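Local structure of odorant-binding protein 1F (Rattus norvegicus, 3FIQ) at residues 4-8 and 89-93. The protein probably binds a wide variety of chemical odorants, as a secreted small-molecule carrier of the lipocalin family found in the nasal epithelium. Sequence-based numbering, arbitrary orientation.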
ATOM      1  N   ASN A   4       3.185  -2.708  16.149  1.00 84.13           N
ATOM      2  CA  ASN A   4       2.603  -1.780  15.179  1.00 79.65           C
ATOM      3  C   ASN A   4       1.297  -1.100  15.670  1.00 63.99           C
ATOM      4  O   ASN A   4       0.950  -1.137  16.870  1.00 68.31           O
ATOM      5  CB  ASN A   4       2.388  -2.489  13.831  1.00 74.05           C
ATOM      6  CG  ASN A   4       1.551  -3.752  13.962  1.00 69.60           C
ATOM      7  OD1 ASN A   4       2.059  -4.873  13.832  1.00 67.27           O
ATOM      8  ND2 ASN A   4       0.266  -3.579  14.243  1.00 68.31           N
ATOM      9  N   LEU A   5       0.599  -0.466  14.728  1.00 47.53           N
ATOM     10  CA  LEU A   5      -0.537   0.381  15.032  1.00 35.44           C
ATOM     11  C   LEU A   5      -1.835  -0.251  14.571  1.00 31.67           C
ATOM     12  O   LEU A   5      -1.953  -0.628  13.420  1.00 35.01           O
ATOM     13  CB  LEU A   5      -0.384   1.660  14.264  1.00 28.64           C
ATOM     14  CG  LEU A   5       0.812   2.507  14.633  1.00 33.93           C
ATOM     15  CD1 LEU A   5       0.920   3.651  13.705  1.00 37.94           C
ATOM     16  CD2 LEU A   5       0.605   2.959  16.066  1.00 44.22           C
ATOM     17  N   ASP A   6      -2.829  -0.327  15.439  1.00 23.09           N
ATOM     18  CA  ASP A   6      -4.098  -0.932  15.032  1.00 27.41           C
ATOM     19  C   ASP A   6      -4.899   0.095  14.218  1.00 18.91           C
ATOM     20  O   ASP A   6      -4.676   1.274  14.322  1.00 21.51           O
ATOM     21  CB  ASP A   6      -4.932  -1.368  16.245  1.00 35.23           C
ATOM     22  CG  ASP A   6      -4.276  -2.484  17.051  1.00 45.34           C
ATOM     23  OD1 ASP A   6      -3.917  -3.535  16.487  1.00 37.89           O
ATOM     24  OD2 ASP A   6      -4.150  -2.315  18.285  1.00 56.34           O
ATOM     25  N   ILE A   7      -5.809  -0.381  13.389  1.00 15.20           N
ATOM     26  CA  ILE A   7      -6.765   0.499  12.717  1.00 15.35           C
ATOM     27  C   ILE A   7      -8.195   0.046  12.983  1.00 12.02           C
ATOM     28  O   ILE A   7      -8.501  -1.151  13.136  1.00 14.57           O
ATOM     29  CB  ILE A   7      -6.550   0.528  11.180  1.00 16.68           C
ATOM     30  CG1 ILE A   7      -6.368  -0.882  10.656  1.00 20.28           C
ATOM     31  CG2 ILE A   7      -5.415   1.374  10.870  1.00 16.53           C
ATOM     32  CD1 ILE A   7      -6.020  -0.942   9.178  1.00 25.89           C
ATOM     33  N   SER A   8      -9.073   1.036  13.023  1.00 11.81           N
ATOM     34  CA  SER A   8     -10.472   0.787  13.286  1.00 11.19           C
ATOM     35  C   SER A   8     -11.282   1.020  12.064  1.00 11.81           C
ATOM     36  O   SER A   8     -10.885   1.678  11.145  1.00  9.39           O
ATOM     37  CB  SER A   8     -10.947   1.714  14.386  1.00  9.62           C
ATOM     38  OG  SER A   8     -11.028   2.989  13.905  1.00 11.92           O
ATOM     39  N   HIS A  89       1.205  -4.410   7.367  1.00  7.64           N
ATOM     40  CA  HIS A  89       0.801  -3.802   8.626  1.00  8.21           C
ATOM     41  C   HIS A  89       0.982  -2.289   8.548  1.00  9.88           C
ATOM     42  O   HIS A  89       1.582  -1.773   7.609  1.00  7.32           O
ATOM     43  CB  HIS A  89       1.555  -4.438   9.835  1.00  6.97           C
ATOM     44  CG  HIS A  89       3.028  -4.156   9.913  1.00  9.54           C
ATOM     45  ND1 HIS A  89       3.968  -4.745   9.100  1.00 10.74           N
ATOM     46  CD2 HIS A  89       3.732  -3.369  10.761  1.00 14.59           C
ATOM     47  CE1 HIS A  89       5.180  -4.321   9.431  1.00 10.84           C
ATOM     48  NE2 HIS A  89       5.059  -3.468  10.415  1.00 15.60           N
ATOM     49  N   VAL A  90       0.498  -1.567   9.562  1.00 10.36           N
ATOM     50  CA  VAL A  90       0.513  -0.110   9.542  1.00  6.53           C
ATOM     51  C   VAL A  90       1.749   0.416  10.263  1.00  9.27           C
ATOM     52  O   VAL A  90       2.024   0.009  11.372  1.00 12.86           O
ATOM     53  CB  VAL A  90      -0.747   0.384  10.241  1.00  9.07           C
ATOM     54  CG1 VAL A  90      -0.718   1.951  10.345  1.00 10.74           C
ATOM     55  CG2 VAL A  90      -1.988  -0.069   9.458  1.00 11.30           C
ATOM     56  N   LEU A  91       2.548   1.210   9.610  1.00  8.59           N
ATOM     57  CA  LEU A  91       3.725   1.772  10.220  1.00  8.50           C
ATOM     58  C   LEU A  91       3.436   3.141  10.775  1.00 11.44           C
ATOM     59  O   LEU A  91       4.049   3.584  11.755  1.00 17.06           O
ATOM     60  CB  LEU A  91       4.850   1.999   9.201  1.00 11.50           C
ATOM     61  CG  LEU A  91       5.445   0.902   8.453  1.00 11.61           C
ATOM     62  CD1 LEU A  91       6.500   1.422   7.462  1.00 13.71           C
ATOM     63  CD2 LEU A  91       6.062  -0.088   9.429  1.00 16.25           C
ATOM     64  N   LYS A  92       2.537   3.881  10.168  1.00 11.27           N
ATOM     65  CA  LYS A  92       2.239   5.229  10.612  1.00 15.84           C
ATOM     66  C   LYS A  92       0.857   5.557  10.193  1.00  9.94           C
ATOM     67  O   LYS A  92       0.409   5.179   9.140  1.00 11.56           O
ATOM     68  CB  LYS A  92       3.176   6.255   9.996  1.00 17.84           C
ATOM     69  CG  LYS A  92       2.725   7.728  10.131  1.00 38.92           C
ATOM     70  CD  LYS A  92       3.274   8.589   8.996  1.00 35.93           C
ATOM     71  CE  LYS A  92       2.559   9.907   8.896  1.00 35.55           C
ATOM     72  NZ  LYS A  92       3.176  10.842   9.850  1.00 37.73           N
ATOM     73  N   LYS A  93       0.138   6.291  11.027  1.00  8.86           N
ATOM     74  CA  LYS A  93      -1.179   6.700  10.582  1.00 10.72           C
ATOM     75  C   LYS A  93      -1.562   8.056  11.187  1.00 16.00           C
ATOM     76  O   LYS A  93      -1.247   8.340  12.354  1.00 17.75           O
ATOM     77  CB  LYS A  93      -2.277   5.693  10.873  1.00 20.30           C
ATOM     78  CG  LYS A  93      -2.437   5.256  12.277  1.00 30.59           C
ATOM     79  CD  LYS A  93      -3.806   4.591  12.587  1.00 29.57           C
ATOM     80  CE  LYS A  93      -4.016   4.755  14.095  1.00 29.43           C
ATOM     81  NZ  LYS A  93      -5.043   3.939  14.690  1.00 33.36           N
TER
HETATM   82  O   HOH W   1      -0.735  -3.011  11.793  1.00 29.15           O
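N4 meets H89 through its CB, which sits 3.5 Å from CD2 of H89, at the ring's edge and near its plane. The N4 side chain is poorly ordered, so its amide end carries little weight. L5 takes over in two ways. Its carbonyl oxygen accepts a hydrogen bond from a water (O to water, 3.1 Å) that in turn accepts one from the backbone N of V90, a bridge joining the two backbones without a direct bond. Its side chain lies over the bend of 89-93: CB rests on V90 CG1 (3.9 Å), while CG, beside the backbone N (chi1 -64°), carries CD1 to 3.7 Å from both L91 O and K92 CA, and on towards K93 CG. The D6 side chain leaves the backbone away from 89-93, its OD1 forming a salt bridge with K72, and the carbonyl does the work: K93 NZ donates to D6 O at 2.7 Å, with a C=O...N angle of 161°. I7 follows, its CG2 lying 4.0 Å from both V90 CG2 and K93 CD. S8 then N-caps helix 9-12, whose E11 forms a salt bridge with the K93 ammonium. A methionine in place of K93 would probably leave D6 O without this donor and E11 without its cationic mate. The bend itself is a classic beta bulge, L91 and K92 both facing F99 of the adjacent antiparallel strand; segment 4-8, leading into helix 9-12, runs at 70° to 89-93 and so packs across a barrel strand, consistent with the lipocalin fold.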